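Local structure of phosphonopyruvate hydrolase (Variovorax sp., 2HJP) at residues A[19-24]-A[38-43]. The protein hydrolyses the carbon-phosphorus bond of phosphonopyruvate to give pyruvate and phosphate, using a divalent metal cation such as magnesium, cobalt or manganese. Residues are numbered along the deposited sequence; the frame is centred on the assembly and turned at random.
Sequences AMAAHN and GIWGSG. With NA (sodium ion), chain D; PPR (phosphonopyruvate), chain G.
Ala21 meets Trp40 at the edge of the indole: its methyl CB lies near the ring plane, 3.9 Å from CD1. Trp40 points its CB to the same face of the sheet as Ala19 and Ala21; CG is anti to the backbone N (chi1 165°), and the end of the ring leads on away from strand 19-21. There NE1 donates to phosphonopyruvate O1 at 2.9 Å, while CZ2 lies edge-on beside the substrate's C2. Ser42 CA sits 3.8 Å above one indole face, offset toward the rim, and Ser42 OG donates to the same O1 at 2.7 Å, so two donors grip one carboxylate oxygen. That hydroxyl also caps the helix beginning at Gly43 through Glu45 N, a double duty that suits serine. A mere methyl suits Ala21 beside the large indole, and Ala19, equally small, touches Ile79 and Ile233 of other strands. Ile39 points to the opposite face, with Met20; its CG2 meets CB of Ala22, just past the strand, at 3.7 Å, and both side chains touch Ala28 of the connecting helix 25-34. Met20 N to Gly38 O, Trp40 N to Met20 O (2.8 Å, 173°) and Ala22 N to Trp40 O alternate between the strands as a parallel ladder. Beyond it, a water bridges Ala22 O and Ser42 O, and His23 O binds sodium. This is the first beta-alpha-beta unit of a TIM barrel, with the substrate pocket at the C-terminal strand ends, as in the PEP mutase/isocitrate lyase superfamily.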
loop_
_atom_site.group_PDB
_atom_site.type_symbol
_atom_site.label_atom_id
_atom_site.label_comp_id
_atom_site.label_asym_id
_atom_site.label_seq_id
_atom_site.Cartn_x
_atom_site.Cartn_y
_atom_site.Cartn_z
ATOM N N ALA A 19 -10.173 24.736 9.727
ATOM C CA ALA A 19 -9.562 23.589 9.043
ATOM C C ALA A 19 -10.596 23.145 7.970
ATOM O O ALA A 19 -11.780 23.014 8.257
ATOM C CB ALA A 19 -9.318 22.417 10.017
ATOM N N MET A 20 -10.109 22.897 6.775
ATOM C CA MET A 20 -10.947 22.458 5.613
ATOM C C MET A 20 -10.665 21.009 5.194
ATOM O O MET A 20 -9.491 20.529 5.103
ATOM C CB MET A 20 -10.658 23.374 4.405
ATOM C CG MET A 20 -11.324 22.929 3.064
ATOM S SD MET A 20 -13.114 22.762 3.237
ATOM C CE MET A 20 -13.622 24.530 3.282
ATOM N N ALA A 21 -11.757 20.319 4.913
ATOM C CA ALA A 21 -11.664 18.958 4.445
ATOM C C ALA A 21 -10.839 18.847 3.140
ATOM O O ALA A 21 -10.850 19.754 2.286
ATOM C CB ALA A 21 -13.094 18.440 4.158
ATOM N N ALA A 22 -10.160 17.714 2.973
ATOM C CA ALA A 22 -9.440 17.437 1.758
ATOM C C ALA A 22 -9.469 15.932 1.539
ATOM O O ALA A 22 -9.285 15.177 2.495
ATOM C CB ALA A 22 -7.970 17.918 1.811
ATOM N N HIS A 23 -9.717 15.499 0.296
ATOM C CA HIS A 23 -9.723 14.043 -0.016
ATOM C C HIS A 23 -8.427 13.629 -0.779
ATOM O O HIS A 23 -8.228 12.443 -1.131
ATOM C CB HIS A 23 -11.007 13.643 -0.793
ATOM C CG HIS A 23 -11.359 14.561 -1.926
ATOM N ND1 HIS A 23 -12.067 15.746 -1.748
ATOM C CD2 HIS A 23 -11.155 14.444 -3.256
ATOM C CE1 HIS A 23 -12.274 16.308 -2.930
ATOM N NE2 HIS A 23 -11.724 15.541 -3.857
ATOM N N ASN A 24 -7.565 14.598 -1.097
ATOM C CA ASN A 24 -6.267 14.296 -1.717
ATOM C C ASN A 24 -5.313 15.460 -1.472
ATOM O O ASN A 24 -5.756 16.468 -0.967
ATOM C CB ASN A 24 -6.367 13.963 -3.216
ATOM C CG ASN A 24 -6.983 15.031 -3.997
ATOM O OD1 ASN A 24 -6.626 16.147 -3.861
ATOM N ND2 ASN A 24 -7.917 14.673 -4.878
ATOM N N GLY A 38 -5.789 24.970 8.799
ATOM C CA GLY A 38 -5.282 23.615 8.738
ATOM C C GLY A 38 -6.147 22.755 7.796
ATOM O O GLY A 38 -7.174 23.239 7.253
ATOM N N ILE A 39 -5.715 21.522 7.583
ATOM C CA ILE A 39 -6.409 20.563 6.751
ATOM C C ILE A 39 -7.147 19.541 7.642
ATOM O O ILE A 39 -6.616 19.137 8.686
ATOM C CB ILE A 39 -5.381 19.790 5.837
ATOM C CG1 ILE A 39 -4.562 20.791 4.994
ATOM C CG2 ILE A 39 -6.120 18.736 4.966
ATOM C CD1 ILE A 39 -5.350 21.656 3.985
ATOM N N TRP A 40 -8.372 19.164 7.250
ATOM C CA TRP A 40 -9.154 18.156 7.969
ATOM C C TRP A 40 -9.064 16.887 7.085
ATOM O O TRP A 40 -9.606 16.855 5.948
ATOM C CB TRP A 40 -10.612 18.646 8.119
ATOM C CG TRP A 40 -11.633 17.626 8.508
ATOM C CD1 TRP A 40 -12.834 17.408 7.899
ATOM C CD2 TRP A 40 -11.596 16.728 9.636
ATOM N NE1 TRP A 40 -13.551 16.434 8.571
ATOM C CE2 TRP A 40 -12.813 15.999 9.630
ATOM C CE3 TRP A 40 -10.654 16.475 10.648
ATOM C CZ2 TRP A 40 -13.117 15.032 10.604
ATOM C CZ3 TRP A 40 -10.938 15.522 11.619
ATOM C CH2 TRP A 40 -12.166 14.800 11.593
ATOM N N GLY A 41 -8.383 15.862 7.599
ATOM C CA GLY A 41 -8.214 14.612 6.851
ATOM C C GLY A 41 -9.421 13.729 7.092
ATOM O O GLY A 41 -9.376 12.688 7.695
ATOM N N SER A 42 -10.525 14.213 6.575
ATOM C CA SER A 42 -11.848 13.639 6.667
ATOM C C SER A 42 -12.040 12.163 6.232
ATOM O O SER A 42 -11.727 11.823 5.115
ATOM C CB SER A 42 -12.782 14.506 5.787
ATOM O OG SER A 42 -14.083 13.918 5.794
ATOM N N GLY A 43 -12.565 11.309 7.106
ATOM C CA GLY A 43 -12.852 9.926 6.692
ATOM C C GLY A 43 -14.070 9.894 5.741
ATOM O O GLY A 43 -14.168 9.064 4.861
HETATM NA NA NA D . -9.107 10.445 -2.743
HETATM C C1 PPR G . -15.712 13.394 8.643
HETATM O O1 PPR G . -15.566 14.466 7.923
HETATM O "O2'" PPR G . -15.352 12.295 8.318
HETATM C C2 PPR G . -16.370 13.632 9.969
HETATM C C3 PPR G . -17.325 14.554 10.286
HETATM O O2 PPR G . -15.938 12.799 10.917
HETATM P P PPR G . -18.983 13.841 9.847
HETATM O O1P PPR G . -19.120 12.606 10.782
HETATM O O2P PPR G . -18.914 13.486 8.337
HETATM O O3P PPR G . -19.939 14.874 10.217
HETATM O O HOH W 1 -9.201 12.592 3.944
#